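Local atomic coordinates of oxidized polyvinyl alcohol hydrolase (Pseudomonas sp. VM15C, PDB entry 3WWC), a protein that hydrolyses beta-diketones such as 4,6-nonanedione and cleaves oxidized polyvinyl alcohol in the second step of polyvinyl alcohol degradation. Residues A[144-158]-A[182-194]. The protein carries 1 engineered substitution. Numbering follows the deposited sequence.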
# COMPACT_ATOMS: atom_id res chain seq x y z
N ASN A 144 2.74 -17.69 -4.87
CA ASN A 144 2.37 -17.21 -6.19
C ASN A 144 0.87 -17.08 -6.38
O ASN A 144 0.34 -17.26 -7.47
CB ASN A 144 3.05 -18.06 -7.30
CG ASN A 144 4.57 -17.68 -7.53
OD1 ASN A 144 4.90 -16.66 -8.14
ND2 ASN A 144 5.48 -18.53 -7.02
N ASP A 145 0.19 -16.75 -5.29
CA ASP A 145 -1.24 -16.48 -5.28
C ASP A 145 -1.34 -15.13 -4.55
O ASP A 145 -0.91 -15.02 -3.40
CB ASP A 145 -2.01 -17.55 -4.51
CG ASP A 145 -3.54 -17.37 -4.60
OD1 ASP A 145 -4.09 -16.23 -4.45
OD2 ASP A 145 -4.21 -18.40 -4.79
N GLU A 146 -1.93 -14.15 -5.23
CA GLU A 146 -2.05 -12.78 -4.70
C GLU A 146 -2.77 -12.73 -3.38
O GLU A 146 -2.51 -11.84 -2.56
CB GLU A 146 -2.77 -11.88 -5.71
CG GLU A 146 -4.22 -12.26 -5.93
CD GLU A 146 -4.90 -11.42 -7.02
OE1 GLU A 146 -4.61 -10.22 -7.11
OE2 GLU A 146 -5.73 -11.97 -7.80
N GLY A 147 -3.66 -13.68 -3.14
CA GLY A 147 -4.43 -13.62 -1.89
C GLY A 147 -5.76 -12.91 -2.04
O GLY A 147 -5.95 -12.15 -2.98
N PRO A 148 -6.66 -13.06 -1.07
CA PRO A 148 -7.99 -12.46 -1.19
C PRO A 148 -8.16 -10.97 -1.03
O PRO A 148 -9.19 -10.47 -1.41
CB PRO A 148 -8.85 -13.28 -0.21
CG PRO A 148 -7.88 -13.92 0.73
CD PRO A 148 -6.52 -13.97 0.08
N ASP A 149 -7.17 -10.26 -0.47
CA ASP A 149 -7.35 -8.83 -0.42
C ASP A 149 -6.99 -8.22 -1.78
O ASP A 149 -7.74 -7.36 -2.27
CB ASP A 149 -6.45 -8.20 0.68
CG ASP A 149 -7.18 -8.04 1.99
OD1 ASP A 149 -8.43 -7.96 1.99
OD2 ASP A 149 -6.53 -7.98 3.05
N SER A 150 -5.86 -8.63 -2.37
CA SER A 150 -5.47 -8.10 -3.66
C SER A 150 -6.60 -8.29 -4.68
O SER A 150 -6.93 -7.37 -5.45
CB SER A 150 -4.15 -8.75 -4.11
OG SER A 150 -3.75 -8.30 -5.40
N SER A 151 -7.19 -9.50 -4.71
CA SER A 151 -8.28 -9.72 -5.68
C SER A 151 -9.57 -8.98 -5.31
O SER A 151 -10.29 -8.50 -6.18
CB SER A 151 -8.55 -11.22 -5.85
OG SER A 151 -8.87 -11.85 -4.62
N PHE A 152 -9.85 -8.84 -4.02
CA PHE A 152 -11.04 -8.12 -3.61
C PHE A 152 -10.94 -6.69 -4.06
O PHE A 152 -11.91 -6.14 -4.55
CB PHE A 152 -11.13 -8.17 -2.07
CG PHE A 152 -11.99 -7.10 -1.45
CD1 PHE A 152 -13.27 -6.80 -1.94
CD2 PHE A 152 -11.51 -6.39 -0.35
CE1 PHE A 152 -14.04 -5.81 -1.32
CE2 PHE A 152 -12.30 -5.40 0.26
CZ PHE A 152 -13.58 -5.11 -0.23
N PHE A 153 -9.78 -6.07 -3.94
CA PHE A 153 -9.71 -4.63 -4.29
C PHE A 153 -9.99 -4.41 -5.77
O PHE A 153 -10.59 -3.41 -6.11
CB PHE A 153 -8.31 -4.05 -3.98
CG PHE A 153 -7.87 -4.20 -2.55
CD1 PHE A 153 -8.77 -4.32 -1.48
CD2 PHE A 153 -6.51 -4.23 -2.29
CE1 PHE A 153 -8.29 -4.49 -0.17
CE2 PHE A 153 -6.01 -4.39 -1.00
CZ PHE A 153 -6.90 -4.52 0.07
N VAL A 154 -9.56 -5.34 -6.62
CA VAL A 154 -9.81 -5.20 -8.06
C VAL A 154 -11.32 -5.32 -8.28
O VAL A 154 -11.91 -4.51 -8.97
CB VAL A 154 -9.04 -6.29 -8.83
CG1 VAL A 154 -9.45 -6.29 -10.33
CG2 VAL A 154 -7.55 -6.00 -8.71
N ALA A 155 -11.92 -6.33 -7.68
CA ALA A 155 -13.37 -6.52 -7.83
C ALA A 155 -14.17 -5.35 -7.28
O ALA A 155 -15.19 -4.93 -7.86
CB ALA A 155 -13.81 -7.79 -7.14
N MET A 156 -13.69 -4.78 -6.18
CA MET A 156 -14.32 -3.63 -5.54
C MET A 156 -14.32 -2.42 -6.48
O MET A 156 -15.35 -1.79 -6.72
CB MET A 156 -13.53 -3.36 -4.26
CG MET A 156 -13.91 -2.08 -3.56
SD MET A 156 -12.82 -1.72 -2.16
CE MET A 156 -11.29 -1.15 -2.99
N VAL A 157 -13.16 -2.12 -7.05
CA VAL A 157 -13.05 -0.96 -7.94
C VAL A 157 -13.86 -1.23 -9.23
O VAL A 157 -14.56 -0.34 -9.71
CB VAL A 157 -11.57 -0.68 -8.27
CG1 VAL A 157 -11.48 0.39 -9.37
CG2 VAL A 157 -10.87 -0.14 -7.01
N GLN A 158 -13.81 -2.46 -9.76
CA GLN A 158 -14.58 -2.76 -10.99
C GLN A 158 -16.08 -2.60 -10.73
O GLN A 158 -16.82 -2.12 -11.59
CB GLN A 158 -14.26 -4.17 -11.49
CG GLN A 158 -12.89 -4.21 -12.14
CD GLN A 158 -12.47 -5.60 -12.51
OE1 GLN A 158 -11.65 -5.78 -13.43
NE2 GLN A 158 -12.97 -6.58 -11.81
N MET A 182 0.46 -3.96 2.21
CA MET A 182 -0.55 -4.43 1.28
C MET A 182 -0.47 -3.71 -0.06
O MET A 182 -0.72 -4.34 -1.11
CB MET A 182 -1.94 -4.26 1.93
CG MET A 182 -3.12 -4.82 1.10
SD MET A 182 -3.03 -6.63 1.00
CE MET A 182 -2.95 -6.87 -0.78
N THR A 183 -0.10 -2.42 -0.04
CA THR A 183 0.05 -1.65 -1.30
C THR A 183 1.18 -2.32 -2.10
O THR A 183 1.06 -2.54 -3.30
CB THR A 183 0.42 -0.21 -1.00
OG1 THR A 183 -0.66 0.38 -0.28
CG2 THR A 183 0.63 0.57 -2.30
N ASN A 184 2.32 -2.60 -1.46
CA ASN A 184 3.41 -3.26 -2.17
C ASN A 184 2.93 -4.59 -2.78
O ASN A 184 3.23 -4.88 -3.95
CB ASN A 184 4.58 -3.58 -1.20
CG ASN A 184 5.46 -2.38 -0.91
OD1 ASN A 184 5.60 -1.48 -1.75
ND2 ASN A 184 6.09 -2.36 0.29
N ARG A 185 2.22 -5.41 -1.99
CA ARG A 185 1.79 -6.70 -2.53
C ARG A 185 0.86 -6.55 -3.73
O ARG A 185 1.02 -7.22 -4.76
CB ARG A 185 1.06 -7.52 -1.47
CG ARG A 185 0.68 -8.93 -2.02
CD ARG A 185 0.18 -9.85 -0.86
NE ARG A 185 0.01 -11.22 -1.36
CZ ARG A 185 0.94 -12.17 -1.27
NH1 ARG A 185 2.14 -11.91 -0.71
NH2 ARG A 185 0.62 -13.41 -1.69
N ALA A 186 -0.06 -5.60 -3.63
CA ALA A 186 -1.02 -5.38 -4.72
C ALA A 186 -0.32 -4.90 -5.97
O ALA A 186 -0.72 -5.28 -7.11
CB ALA A 186 -2.07 -4.36 -4.27
N LEU A 187 0.67 -4.03 -5.83
CA LEU A 187 1.39 -3.53 -7.01
C LEU A 187 2.19 -4.65 -7.67
O LEU A 187 2.33 -4.66 -8.89
CB LEU A 187 2.34 -2.39 -6.61
CG LEU A 187 1.62 -1.14 -6.14
CD1 LEU A 187 2.67 -0.22 -5.52
CD2 LEU A 187 0.88 -0.46 -7.32
N LEU A 188 2.67 -5.61 -6.88
CA LEU A 188 3.50 -6.67 -7.45
C LEU A 188 2.67 -7.71 -8.13
O LEU A 188 3.13 -8.33 -9.11
CB LEU A 188 4.35 -7.33 -6.34
CG LEU A 188 5.42 -6.39 -5.78
CD1 LEU A 188 5.97 -6.96 -4.47
CD2 LEU A 188 6.55 -6.20 -6.85
N PHE A 189 1.45 -7.92 -7.65
CA PHE A 189 0.57 -8.94 -8.24
C PHE A 189 -0.45 -8.40 -9.21
O PHE A 189 -0.97 -9.19 -10.03
CB PHE A 189 -0.22 -9.72 -7.17
CG PHE A 189 0.57 -10.83 -6.48
CD1 PHE A 189 0.60 -12.11 -7.01
CD2 PHE A 189 1.18 -10.58 -5.27
CE1 PHE A 189 1.24 -13.14 -6.31
CE2 PHE A 189 1.83 -11.62 -4.56
CZ PHE A 189 1.84 -12.91 -5.09
N ARG A 190 -0.77 -7.10 -9.16
CA ARG A 190 -1.79 -6.56 -10.05
C ARG A 190 -1.27 -5.32 -10.79
O ARG A 190 -1.96 -4.31 -10.95
CB ARG A 190 -3.04 -6.23 -9.21
CG ARG A 190 -3.82 -7.49 -8.85
CD ARG A 190 -4.60 -8.02 -10.08
NE ARG A 190 -5.44 -9.10 -9.61
CZ ARG A 190 -6.55 -9.54 -10.22
NH1 ARG A 190 -6.95 -9.00 -11.36
NH2 ARG A 190 -7.28 -10.49 -9.66
N SER A 191 -0.04 -5.42 -11.29
CA SER A 191 0.56 -4.32 -12.01
C SER A 191 -0.04 -4.05 -13.37
O SER A 191 0.36 -3.08 -14.01
CB SER A 191 2.07 -4.50 -12.15
OG SER A 191 2.37 -5.61 -13.00
N ASN A 192 -1.00 -4.87 -13.81
CA ASN A 192 -1.66 -4.55 -15.07
C ASN A 192 -3.03 -3.98 -14.80
O ASN A 192 -3.81 -3.74 -15.72
CB ASN A 192 -1.74 -5.80 -15.96
CG ASN A 192 -0.33 -6.27 -16.37
OD1 ASN A 192 0.44 -5.50 -16.92
ND2 ASN A 192 -0.01 -7.52 -16.06
N PHE A 193 -3.31 -3.68 -13.53
CA PHE A 193 -4.61 -3.09 -13.17
C PHE A 193 -4.38 -1.68 -12.59
O PHE A 193 -4.76 -0.69 -13.19
CB PHE A 193 -5.35 -3.97 -12.12
CG PHE A 193 -6.69 -3.40 -11.71
CD1 PHE A 193 -7.76 -3.44 -12.59
CD2 PHE A 193 -6.86 -2.81 -10.45
CE1 PHE A 193 -9.02 -2.90 -12.24
CE2 PHE A 193 -8.08 -2.27 -10.08
CZ PHE A 193 -9.17 -2.32 -10.97
N TRP A 194 -3.71 -1.60 -11.43
CA TRP A 194 -3.43 -0.31 -10.81
C TRP A 194 -2.51 0.52 -11.66
O TRP A 194 -1.64 -0.03 -12.35
CB TRP A 194 -2.69 -0.54 -9.47
CG TRP A 194 -3.50 -1.44 -8.56
CD1 TRP A 194 -3.26 -2.73 -8.25
CD2 TRP A 194 -4.74 -1.08 -7.90
NE1 TRP A 194 -4.29 -3.25 -7.43
CE2 TRP A 194 -5.20 -2.24 -7.22
CE3 TRP A 194 -5.49 0.11 -7.83
CZ2 TRP A 194 -6.40 -2.25 -6.47
CZ3 TRP A 194 -6.68 0.12 -7.09
CH2 TRP A 194 -7.12 -1.06 -6.42
O HOH W 1 -4.75 -5.64 -5.98
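Glu146 and Arg190 meet side-on, each carboxylate oxygen taking one guanidinium nitrogen through its syn lone pair: Arg190 NE reaches Glu146 OE1 at 2.9 Å, nearly straight, and Arg190 NH2 reaches Glu146 OE2 at 2.8 Å with more bend. The two planes stand 30° apart. On its anti side OE1 also accepts the hydroxyl proton of Ser150 (OG to OE1 2.7 Å), so the acid is held from both segments. A bend at chi2 (-75°) turns the Arg190 chain onto this carboxylate, while Val154 lies against one face of the guanidinium. An alanine in place of Arg190 would probably leave the Glu146 carboxylate with Ser150 as its remaining partner here and uncover the Val154 methyls.

Arg185 serves the loop backbone instead. Its extended chain brings NE to Glu146 O at 2.9 Å, almost linear although the donor sits above the carbonyl plane; NH2 adds a weak bond to Asp145 O and a hydrogen bond to Trp142 O. The Phe189 ring leans over this guanidinium, its CE2 above the centre, and takes Glu146 CA over its own face in a CH-pi contact (3.5 Å to the centroid). Asp145 OD1 closes an Asx turn onto Gly147 N, just before helix 148-160.

Farther along, one water bridges Ser150 O and Trp194 NE1, 2.8 Å from each, satisfying the indole N-H. Beyond it the chemistry turns apolar: Val154 CG1 sits over the Phe193 ring, Val157 touches Phe193 and Trp194, and Met182 CG meets the edge of Phe153.

Helix segments 148-158 and 182-189, crossing at -73° on the central sheet of this alpha/beta-hydrolase-like domain, thus illustrate a division of labour: charge and carbonyl bonds fix the loop entering one helix against the end of the other, and apolar side chains pack the remainder.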